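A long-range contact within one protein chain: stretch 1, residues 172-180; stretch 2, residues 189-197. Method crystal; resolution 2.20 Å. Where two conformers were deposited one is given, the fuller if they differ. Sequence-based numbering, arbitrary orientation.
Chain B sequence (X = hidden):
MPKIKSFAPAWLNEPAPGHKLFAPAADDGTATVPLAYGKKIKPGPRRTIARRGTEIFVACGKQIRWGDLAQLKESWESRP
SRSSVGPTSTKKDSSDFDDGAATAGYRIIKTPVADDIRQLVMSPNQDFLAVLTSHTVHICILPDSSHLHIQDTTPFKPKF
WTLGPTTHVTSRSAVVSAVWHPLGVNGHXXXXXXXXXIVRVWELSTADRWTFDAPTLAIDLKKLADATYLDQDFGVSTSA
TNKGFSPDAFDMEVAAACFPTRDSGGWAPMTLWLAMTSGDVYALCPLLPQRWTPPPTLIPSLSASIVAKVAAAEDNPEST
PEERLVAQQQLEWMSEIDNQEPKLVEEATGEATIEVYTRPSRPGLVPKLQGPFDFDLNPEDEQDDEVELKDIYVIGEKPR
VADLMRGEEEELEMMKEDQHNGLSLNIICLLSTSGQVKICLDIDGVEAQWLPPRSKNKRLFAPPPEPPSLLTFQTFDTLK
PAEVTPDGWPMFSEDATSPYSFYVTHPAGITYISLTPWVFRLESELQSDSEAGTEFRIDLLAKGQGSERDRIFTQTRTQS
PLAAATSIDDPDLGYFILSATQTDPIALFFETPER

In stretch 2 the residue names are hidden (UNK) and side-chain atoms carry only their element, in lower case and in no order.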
# COMPACT_ATOMS: atom_id res chain seq x y z
N ARG B 172 6.29 -2.16 -17.81
CA ARG B 172 6.13 -1.06 -16.86
C ARG B 172 6.38 -1.55 -15.44
O ARG B 172 6.82 -2.68 -15.24
CB ARG B 172 4.74 -0.44 -16.98
CG ARG B 172 4.47 0.25 -18.30
CD ARG B 172 5.16 1.60 -18.40
NE ARG B 172 4.24 2.67 -18.79
CZ ARG B 172 3.71 3.57 -17.96
NH1 ARG B 172 4.03 3.59 -16.67
NH2 ARG B 172 2.88 4.49 -18.44
N SER B 173 6.09 -0.70 -14.46
CA SER B 173 6.35 -1.03 -13.06
C SER B 173 5.47 -2.18 -12.57
O SER B 173 4.29 -2.25 -12.90
CB SER B 173 6.14 0.20 -12.18
OG SER B 173 6.47 -0.07 -10.83
N ALA B 174 6.07 -3.07 -11.78
CA ALA B 174 5.35 -4.22 -11.23
C ALA B 174 4.21 -3.81 -10.30
O ALA B 174 4.28 -2.79 -9.62
CB ALA B 174 6.32 -5.12 -10.50
N VAL B 175 3.16 -4.63 -10.28
CA VAL B 175 2.03 -4.40 -9.38
C VAL B 175 2.31 -5.05 -8.03
O VAL B 175 2.73 -6.21 -7.95
CB VAL B 175 0.70 -4.95 -9.98
CG1 VAL B 175 0.78 -6.45 -10.23
CG2 VAL B 175 -0.47 -4.60 -9.06
N VAL B 176 2.08 -4.29 -6.97
CA VAL B 176 2.43 -4.71 -5.61
C VAL B 176 1.19 -5.04 -4.78
O VAL B 176 1.17 -6.04 -4.07
CB VAL B 176 3.25 -3.61 -4.91
CG1 VAL B 176 3.44 -3.92 -3.45
CG2 VAL B 176 4.60 -3.45 -5.60
N SER B 177 0.18 -4.19 -4.88
CA SER B 177 -1.05 -4.40 -4.14
C SER B 177 -2.28 -4.12 -4.99
O SER B 177 -2.27 -3.22 -5.84
CB SER B 177 -1.09 -3.51 -2.89
OG SER B 177 0.03 -3.75 -2.06
N ALA B 178 -3.31 -4.91 -4.76
CA ALA B 178 -4.63 -4.66 -5.30
C ALA B 178 -5.63 -4.81 -4.17
O ALA B 178 -5.78 -5.90 -3.60
CB ALA B 178 -4.95 -5.62 -6.43
N VAL B 179 -6.30 -3.72 -3.82
CA VAL B 179 -7.26 -3.72 -2.72
C VAL B 179 -8.53 -3.01 -3.14
O VAL B 179 -8.50 -1.95 -3.76
CB VAL B 179 -6.68 -3.05 -1.46
CG1 VAL B 179 -5.55 -3.89 -0.88
CG2 VAL B 179 -6.18 -1.64 -1.77
N TRP B 180 -9.67 -3.62 -2.81
CA TRP B 180 -10.96 -3.07 -3.17
C TRP B 180 -11.31 -1.94 -2.21
O TRP B 180 -11.04 -2.04 -1.01
CB TRP B 180 -12.03 -4.16 -3.16
CG TRP B 180 -11.75 -5.26 -4.14
CD1 TRP B 180 -11.00 -6.39 -3.92
CD2 TRP B 180 -12.19 -5.33 -5.51
NE1 TRP B 180 -10.96 -7.16 -5.06
CE2 TRP B 180 -11.68 -6.53 -6.05
CE3 TRP B 180 -12.97 -4.51 -6.32
CZ2 TRP B 180 -11.92 -6.92 -7.37
CZ3 TRP B 180 -13.21 -4.89 -7.63
CH2 TRP B 180 -12.69 -6.09 -8.14
N UNK B 189 -15.14 -0.97 -7.01
CA UNK B 189 -14.04 -0.01 -7.11
C UNK B 189 -12.76 -0.64 -6.59
O UNK B 189 -12.69 -1.06 -5.43
c UNK B 189 -14.37 1.26 -6.36
N UNK B 190 -11.74 -0.69 -7.45
CA UNK B 190 -10.47 -1.32 -7.12
C UNK B 190 -9.32 -0.33 -7.12
O UNK B 190 -9.25 0.56 -7.98
c UNK B 190 -10.17 -2.45 -8.12
c UNK B 190 -8.59 -4.13 -9.09
c UNK B 190 -8.90 -4.01 -6.61
c UNK B 190 -8.86 -3.22 -7.91
N UNK B 191 -8.42 -0.47 -6.16
CA UNK B 191 -7.21 0.33 -6.09
C UNK B 191 -6.00 -0.56 -6.33
O UNK B 191 -5.80 -1.55 -5.64
c UNK B 191 -7.05 1.04 -4.72
c UNK B 191 -5.75 1.84 -4.67
c UNK B 191 -8.24 1.94 -4.45
N UNK B 192 -5.19 -0.19 -7.32
CA UNK B 192 -3.92 -0.88 -7.57
C UNK B 192 -2.76 0.05 -7.24
O UNK B 192 -2.86 1.27 -7.39
c UNK B 192 -4.93 -2.33 -9.37
c UNK B 192 -3.80 -1.36 -9.04
o UNK B 192 -3.85 -0.24 -9.93
N UNK B 193 -1.67 -0.53 -6.76
CA UNK B 193 -0.47 0.22 -6.42
C UNK B 193 0.74 -0.51 -6.98
O UNK B 193 0.87 -1.73 -6.82
c UNK B 193 -1.60 0.93 -4.28
c UNK B 193 -0.32 0.40 -4.89
c UNK B 193 0.84 1.34 -4.58
N UNK B 194 1.62 0.24 -7.64
CA UNK B 194 2.82 -0.31 -8.24
C UNK B 194 4.04 -0.01 -7.38
O UNK B 194 3.97 0.84 -6.49
c UNK B 194 3.05 0.26 -9.66
o UNK B 194 3.06 1.69 -9.60
c UNK B 194 1.94 -0.19 -10.60
N UNK B 195 5.14 -0.72 -7.63
CA UNK B 195 6.40 -0.48 -6.94
C UNK B 195 6.84 0.98 -7.00
O UNK B 195 7.36 1.52 -6.03
c UNK B 195 8.76 -3.54 -7.43
c UNK B 195 7.51 -1.36 -7.51
o UNK B 195 9.32 -3.21 -8.49
o UNK B 195 9.17 -4.47 -6.70
c UNK B 195 7.52 -2.78 -6.99
N UNK B 196 6.62 1.62 -8.15
CA UNK B 196 7.04 3.01 -8.32
C UNK B 196 5.97 3.97 -7.80
O UNK B 196 5.90 5.13 -8.22
c UNK B 196 7.37 3.30 -9.79
o UNK B 196 6.21 3.73 -11.82
c UNK B 196 6.17 3.16 -10.71
o UNK B 196 5.19 2.47 -10.34
N UNK B 197 5.16 3.48 -6.87
CA UNK B 197 4.27 4.31 -6.06
C UNK B 197 3.26 5.10 -6.88
O UNK B 197 3.02 6.28 -6.61
c UNK B 197 5.10 5.27 -5.20

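Position 189 carries a single side-chain carbon, CB, directed away from stretch 1, so the residue is an alanine. Ala189 meets the other strand through its backbone: its O lies 3.5 Å from Trp180 CA, a CA-H...O contact.

Position 190 has four carbons, forked at the second, with no heteroatom. A fork beyond CB identifies leucine. In Leu190 (chi1 t, chi2 p), CD1 sits 3.8 Å from the centroid of the five-membered ring of Trp180 and 12° off the ring normal, a CH-pi contact over the face.

Position 191 shows CB carrying two carbons, on the same side of the sheet as Val179. Three carbons forked at CB mean valine, although a threonine would have the same shape; the elements decide. Val191 CB is 4.1 Å from Val179 CG2, and the backbones pair twice, Val179 N to Val191 O at 2.9 Å and Val191 N to Val179 O at 2.8 Å.

At position 192 the same fork has one oxygen and one carbon, hence threonine. Thr192 CG2 lies 4.4 Å from Ala178 CB, while OG1 is hydrogen-bonded elsewhere in the structure.

Position 193 again bears two carbons on CB, 4.5 Å from Ser177 CB, and is valine. The O of Val193 accepts from both Val176 N (2.8 Å) and Ser177 N (3.2 Å), the mark of a beta bulge.

Position 194 has one oxygen and one carbon on CB: threonine. Thr194 CB is 3.6 Å from Ser173 OG, and Thr194 CA approaches Ala174 O at 3.2 Å.

Position 195 has three carbons in a chain, the third holding two oxygens, and so is glutamate. Glu195 CG packs 3.3 Å from Val176 CG2, and its N donates to Ala174 O at 3.0 Å.

Position 196 has two carbons, the second with two oxygens, which makes it aspartate. Asp196 N donates to Ser173 OG (3.2 Å); Asp196 OD1 lies 2.9 Å from that same Ser173 OG and accepts a very short bond, 2.4 Å, from Thr194 OG1.

Position 197 has one carbon, pointing away and touching nothing on stretch 1: alanine. Ala197 N bonds to Thr194 O at 2.9 Å, within a type I turn.

The contact is an antiparallel strand pair, with axes at 160° and a closest approach of 4.6 Å. Backbone bonds set the register, which shifts by one between Val175 and Ser177. Ala178, Trp180, Leu190 and Thr192 share one face, Ser177, Val179, Val191 and Val193 the other; beyond the strand, Ser173 meets the turn. Together the stretches bury 733 Å².

Stretch 2 (189-197) ALVTVTEDA
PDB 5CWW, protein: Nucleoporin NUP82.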